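Local coordinates for protein transcriptional regulator, IclR family (Alicyclobacillus acidocaldarius subsp. acidocaldarius, PDB 5TJJ) that probably binds DNA through an N-terminal helix-turn-helix domain and regulates transcription, with a C-terminal domain of the GAF-like type found in the IclR family, at residues T101-V106 and G233-R238; K109-R112 and V116-I119. All coordinates share one frame; numbering follows the deposited sequence.

Contact 1 (T101-V106 and G233-R238); sequences TGMTAV and GEDVER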
loop_
_atom_site.group_PDB
_atom_site.type_symbol
_atom_site.label_atom_id
_atom_site.label_comp_id
_atom_site.label_asym_id
_atom_site.label_seq_id
_atom_site.Cartn_x
_atom_site.Cartn_y
_atom_site.Cartn_z
ATOM N N THR A 101 10.505 24.865 10.170
ATOM C CA THR A 101 11.869 25.192 10.656
ATOM C C THR A 101 12.590 26.390 9.997
ATOM O O THR A 101 13.485 26.963 10.608
ATOM C CB THR A 101 12.826 23.975 10.585
ATOM O OG1 THR A 101 13.029 23.565 9.235
ATOM C CG2 THR A 101 12.273 22.822 11.377
ATOM N N GLY A 102 12.225 26.754 8.763
ATOM C CA GLY A 102 13.046 27.674 7.943
ATOM C C GLY A 102 14.420 27.093 7.552
ATOM O O GLY A 102 15.353 27.836 7.285
HETATM N N MSE A 103 14.537 25.763 7.520
HETATM C CA MSE A 103 15.785 25.060 7.197
HETATM C C MSE A 103 15.589 24.246 5.966
HETATM O O MSE A 103 14.457 23.928 5.580
HETATM C CB MSE A 103 16.199 24.122 8.325
HETATM C CG MSE A 103 16.511 24.933 9.578
HETATM SE SE MSE A 103 17.042 23.787 11.097
HETATM C CE MSE A 103 17.241 25.145 12.522
ATOM N N THR A 104 16.693 23.884 5.323
ATOM C CA THR A 104 16.615 23.004 4.163
ATOM C C THR A 104 16.481 21.586 4.712
ATOM O O THR A 104 17.212 21.185 5.558
ATOM C CB THR A 104 17.812 23.182 3.221
ATOM O OG1 THR A 104 17.706 24.462 2.596
ATOM C CG2 THR A 104 17.850 22.092 2.152
ATOM N N ALA A 105 15.507 20.854 4.217
ATOM C CA ALA A 105 15.230 19.517 4.684
ATOM C C ALA A 105 15.619 18.513 3.604
ATOM O O ALA A 105 15.479 18.775 2.413
ATOM C CB ALA A 105 13.758 19.394 5.054
ATOM N N VAL A 106 16.113 17.361 4.025
ATOM C CA VAL A 106 16.750 16.432 3.127
ATOM C C VAL A 106 16.382 14.995 3.479
ATOM O O VAL A 106 16.317 14.609 4.661
ATOM C CB VAL A 106 18.264 16.655 3.170
ATOM C CG1 VAL A 106 19.010 15.526 2.476
ATOM C CG2 VAL A 106 18.615 17.970 2.498
ATOM N N GLY A 233 18.523 29.989 20.100
ATOM C CA GLY A 233 18.020 29.197 21.228
ATOM C C GLY A 233 17.162 28.034 20.810
ATOM O O GLY A 233 17.607 26.880 20.778
ATOM N N GLU A 234 15.944 28.341 20.407
ATOM C CA GLU A 234 14.959 27.295 20.182
ATOM C C GLU A 234 15.084 26.547 18.859
ATOM O O GLU A 234 14.426 25.537 18.686
ATOM C CB GLU A 234 13.546 27.869 20.347
ATOM C CG GLU A 234 13.319 28.555 21.705
ATOM C CD GLU A 234 11.854 28.687 22.116
ATOM O OE1 GLU A 234 11.014 27.849 21.700
ATOM O OE2 GLU A 234 11.550 29.633 22.885
ATOM N N ASP A 235 15.934 27.015 17.946
ATOM C CA ASP A 235 15.992 26.487 16.576
ATOM C C ASP A 235 16.209 25.000 16.493
ATOM O O ASP A 235 15.483 24.310 15.788
ATOM C CB ASP A 235 17.120 27.137 15.770
ATOM C CG ASP A 235 16.810 28.548 15.338
ATOM O OD1 ASP A 235 15.629 28.877 15.091
ATOM O OD2 ASP A 235 17.777 29.331 15.220
ATOM N N VAL A 236 17.219 24.512 17.193
ATOM C CA VAL A 236 17.574 23.100 17.135
ATOM C C VAL A 236 16.467 22.274 17.763
ATOM O O VAL A 236 15.984 21.328 17.155
ATOM C CB VAL A 236 18.941 22.814 17.807
ATOM C CG1 VAL A 236 19.255 21.313 17.835
ATOM C CG2 VAL A 236 20.038 23.589 17.086
ATOM N N GLU A 237 16.059 22.666 18.964
ATOM C CA GLU A 237 14.899 22.091 19.649
ATOM C C GLU A 237 13.700 21.990 18.703
ATOM O O GLU A 237 13.073 20.949 18.633
ATOM C CB GLU A 237 14.531 22.909 20.918
ATOM C CG GLU A 237 13.754 22.129 21.985
ATOM C CD GLU A 237 13.042 23.009 23.035
ATOM O OE1 GLU A 237 12.016 22.543 23.613
ATOM O OE2 GLU A 237 13.489 24.161 23.298
ATOM N N ARG A 238 13.411 23.044 17.950
ATOM C CA ARG A 238 12.238 23.052 17.077
ATOM C C ARG A 238 12.352 22.075 15.918
ATOM O O ARG A 238 11.382 21.437 15.535
ATOM C CB ARG A 238 11.958 24.467 16.540
ATOM C CG ARG A 238 10.580 24.629 15.906
ATOM C CD ARG A 238 10.437 25.909 15.093
ATOM N NE ARG A 238 10.374 27.103 15.947
ATOM C CZ ARG A 238 11.335 28.028 16.093
ATOM N NH1 ARG A 238 12.492 27.950 15.416
ATOM N NH2 ARG A 238 11.129 29.054 16.922
#

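Contact 2 (K109-R112 and V116-I119); sequences KRLR and VIYI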
loop_
_atom_site.group_PDB
_atom_site.type_symbol
_atom_site.label_atom_id
_atom_site.label_comp_id
_atom_site.label_asym_id
_atom_site.label_seq_id
_atom_site.Cartn_x
_atom_site.Cartn_y
_atom_site.Cartn_z
ATOM N N LYS A 109 19.104 8.154 2.026
ATOM C CA LYS A 109 18.834 6.722 1.896
ATOM C C LYS A 109 20.112 5.929 1.977
ATOM O O LYS A 109 21.120 6.317 1.410
ATOM C CB LYS A 109 18.196 6.463 0.555
ATOM C CG LYS A 109 18.189 5.020 0.137
ATOM C CD LYS A 109 17.209 4.831 -0.983
ATOM C CE LYS A 109 17.263 3.411 -1.496
ATOM N NZ LYS A 109 16.066 3.216 -2.347
ATOM N N ARG A 110 20.037 4.772 2.602
ATOM C CA ARG A 110 21.182 3.900 2.686
ATOM C C ARG A 110 21.433 3.147 1.373
ATOM O O ARG A 110 20.495 2.714 0.711
ATOM C CB ARG A 110 20.980 2.892 3.793
ATOM C CG ARG A 110 22.280 2.335 4.324
ATOM C CD ARG A 110 22.067 1.049 5.089
ATOM N NE ARG A 110 21.600 1.290 6.448
ATOM C CZ ARG A 110 22.360 1.248 7.549
ATOM N NH1 ARG A 110 21.778 1.481 8.728
ATOM N NH2 ARG A 110 23.685 0.990 7.496
ATOM N N LEU A 111 22.707 3.023 1.000
ATOM C CA LEU A 111 23.126 2.131 -0.087
ATOM C C LEU A 111 23.961 0.997 0.466
ATOM O O LEU A 111 24.305 0.971 1.651
ATOM C CB LEU A 111 23.926 2.888 -1.146
ATOM C CG LEU A 111 23.183 4.021 -1.844
ATOM C CD1 LEU A 111 24.135 4.786 -2.735
ATOM C CD2 LEU A 111 22.001 3.506 -2.634
ATOM N N ARG A 112 24.278 0.053 -0.406
ATOM C CA ARG A 112 25.292 -0.942 -0.112
ATOM C C ARG A 112 26.692 -0.290 -0.074
ATOM O O ARG A 112 26.912 0.799 -0.594
ATOM C CB ARG A 112 25.227 -2.111 -1.116
ATOM C CG ARG A 112 23.908 -2.883 -1.073
ATOM C CD ARG A 112 23.811 -3.991 -2.123
ATOM N NE ARG A 112 24.011 -5.346 -1.575
ATOM C CZ ARG A 112 25.160 -6.047 -1.572
ATOM N NH1 ARG A 112 26.297 -5.536 -2.072
ATOM N NH2 ARG A 112 25.171 -7.280 -1.051
ATOM N N VAL A 116 25.745 6.392 1.784
ATOM C CA VAL A 116 24.386 6.938 1.830
ATOM C C VAL A 116 24.239 7.919 0.696
ATOM O O VAL A 116 25.255 8.423 0.202
ATOM C CB VAL A 116 24.071 7.627 3.172
ATOM C CG1 VAL A 116 24.124 6.609 4.312
ATOM C CG2 VAL A 116 25.007 8.765 3.475
ATOM N N ILE A 117 22.993 8.219 0.320
ATOM C CA ILE A 117 22.718 9.142 -0.781
ATOM C C ILE A 117 21.523 10.078 -0.494
ATOM O O ILE A 117 20.500 9.655 0.058
ATOM C CB ILE A 117 22.555 8.362 -2.104
ATOM C CG1 ILE A 117 22.492 9.288 -3.307
ATOM C CG2 ILE A 117 21.330 7.470 -2.086
ATOM C CD1 ILE A 117 22.393 8.551 -4.640
ATOM N N TYR A 118 21.676 11.359 -0.841
ATOM C CA TYR A 118 20.540 12.281 -0.890
ATOM C C TYR A 118 19.602 11.886 -2.040
ATOM O O TYR A 118 20.035 11.779 -3.186
ATOM C CB TYR A 118 21.011 13.715 -1.109
ATOM C CG TYR A 118 21.694 14.396 0.056
ATOM C CD1 TYR A 118 21.739 13.820 1.330
ATOM C CD2 TYR A 118 22.283 15.653 -0.116
ATOM C CE1 TYR A 118 22.353 14.462 2.389
ATOM C CE2 TYR A 118 22.897 16.319 0.944
ATOM C CZ TYR A 118 22.927 15.717 2.208
ATOM O OH TYR A 118 23.538 16.339 3.303
ATOM N N ILE A 119 18.336 11.638 -1.723
ATOM C CA ILE A 119 17.324 11.305 -2.740
ATOM C C ILE A 119 16.235 12.373 -2.920
ATOM O O ILE A 119 15.410 12.260 -3.792
ATOM C CB ILE A 119 16.720 9.908 -2.500
ATOM C CG1 ILE A 119 16.017 9.814 -1.159
ATOM C CG2 ILE A 119 17.803 8.834 -2.547
ATOM C CD1 ILE A 119 15.036 8.646 -1.083
#

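Contact 1 (T101-V106 and G233-R238)
Selenomethionine Met103 reaches across to Asp235 and joins the entry to strand 104-110 with the first turns of the C-terminal helix 233-253, a helix-against-sheet packing within the GAF-like C-terminal domain of the IclR family. Its CE methyl does the touching, 3.8 Å from Asp235 CB and equally 3.8 Å from Asp235 O, so it meets the side of the helix at a methylene and a backbone carbonyl and stays off the carboxylate. The two side chains cross obliquely. Met103 CG stands anti to its own carbonyl carbon (chi1 -64°), and the chain then runs fully extended, which carries CE the whole distance to the helix. A long, unbranched apolar side chain suits this buried place, where Met103 also packs on Ala239 of the same helix and on Cys224 and Thr226 of strand 218-227.

Thr101, the last residue of helix 86-101, makes a looser approach. Its methyl CG2 faces Arg238 O at 4.5 Å, and the side chain also touches Ala239 and Ala242, whose small side chains let the threonine come close. The hydroxyl serves the turn: OG1 accepts from Met103 N at 3.2 Å in an ST turn and is also hydrogen-bonded to Val97 O. Between them Gly102 leaves helical geometry with positive phi, a conformation glycine takes with little strain, and the chain turns there into the strand.

On the helix, both oxygens of the Asp235 carboxylate are engaged. OD2 is hydrogen-bonded to Gln232 N, while OD1 uses its anti lone pair toward Arg238 one turn later. Arg238 NH1 lies 3.3 Å from Asp235 OD1 in a bent salt bridge (N-H...O 136°), with the oxygen close to the guanidinium plane.

Contact 2 (K109-R112 and V116-I119)
Lys109 and Ile117 face each other as an antiparallel hydrogen-bonded pair, with Arg110 and Val116 the adjoining non-hydrogen-bonded pair, in the beta hairpin of strands 104-110 and 115-122. Two backbone bonds close the pair: Lys109 N bonds to Ile117 O at 2.8 Å, and Ile117 N returns a bond to Lys109 O at 2.9 Å. Lys109 O is also approached by the CA-H of Val116, at 3.4 Å from CA, so this carbonyl faces two donors of different strength.

Lys109, Leu111, Ile117 and Ile119 gather on one side of the hairpin. Leu111 and Ile117 meet at an angle through their branches: CG2 of Ile117 is 3.9 Å from both CG and CD1 of Leu111. With CG1 of Ile117 anti to the backbone N (chi1 -171°), CG2 is left between N and the carbonyl carbon, directed at the leucine. Beta-branched Ile117 suits an extended strand, and the forked end of Leu111 spreads over its methyl. Both also touch Gln138 of the adjacent strand. Lys109 contributes its aliphatic base, CB lying 3.9 Å from Ile119 CG2, while the extended remainder leads away and NZ makes a weak hydrogen bond to Tyr87 OH.

Arg110 and Val116 project from the other face. There Val116 is buried among Val108, Phe139, Phe146 and Phe150, a compact apolar side chain in the layer between sheet and helix 144-151. The guanidinium of Arg110 forms a salt bridge with Asp154. Closer to the backbone, Val116 turns CG1 anti to its carbonyl carbon, and this methyl lies 4.3 Å from Arg110 CA.

Strand 104-110 ties the two contacts together: contact 1 lies at its start, contact 2 at its end, and their centres are 22 Å apart. Contact 2 is nested in the loop that contact 1 closes, since the other strands of the six-stranded sheet lie between 101-106 and 233-238 in the chain. The contacts touch directly where Val106 CG1 packs 3.4 Å from Tyr118 CD1, across neighbouring strands. Near contact 1 a glycerol, probably from the crystallisation liquor, lies about 4 Å from the Met103 side chain and is hydrogen-bonded to Thr104 OG1; it may mark a pocket, but does not identify a natural ligand.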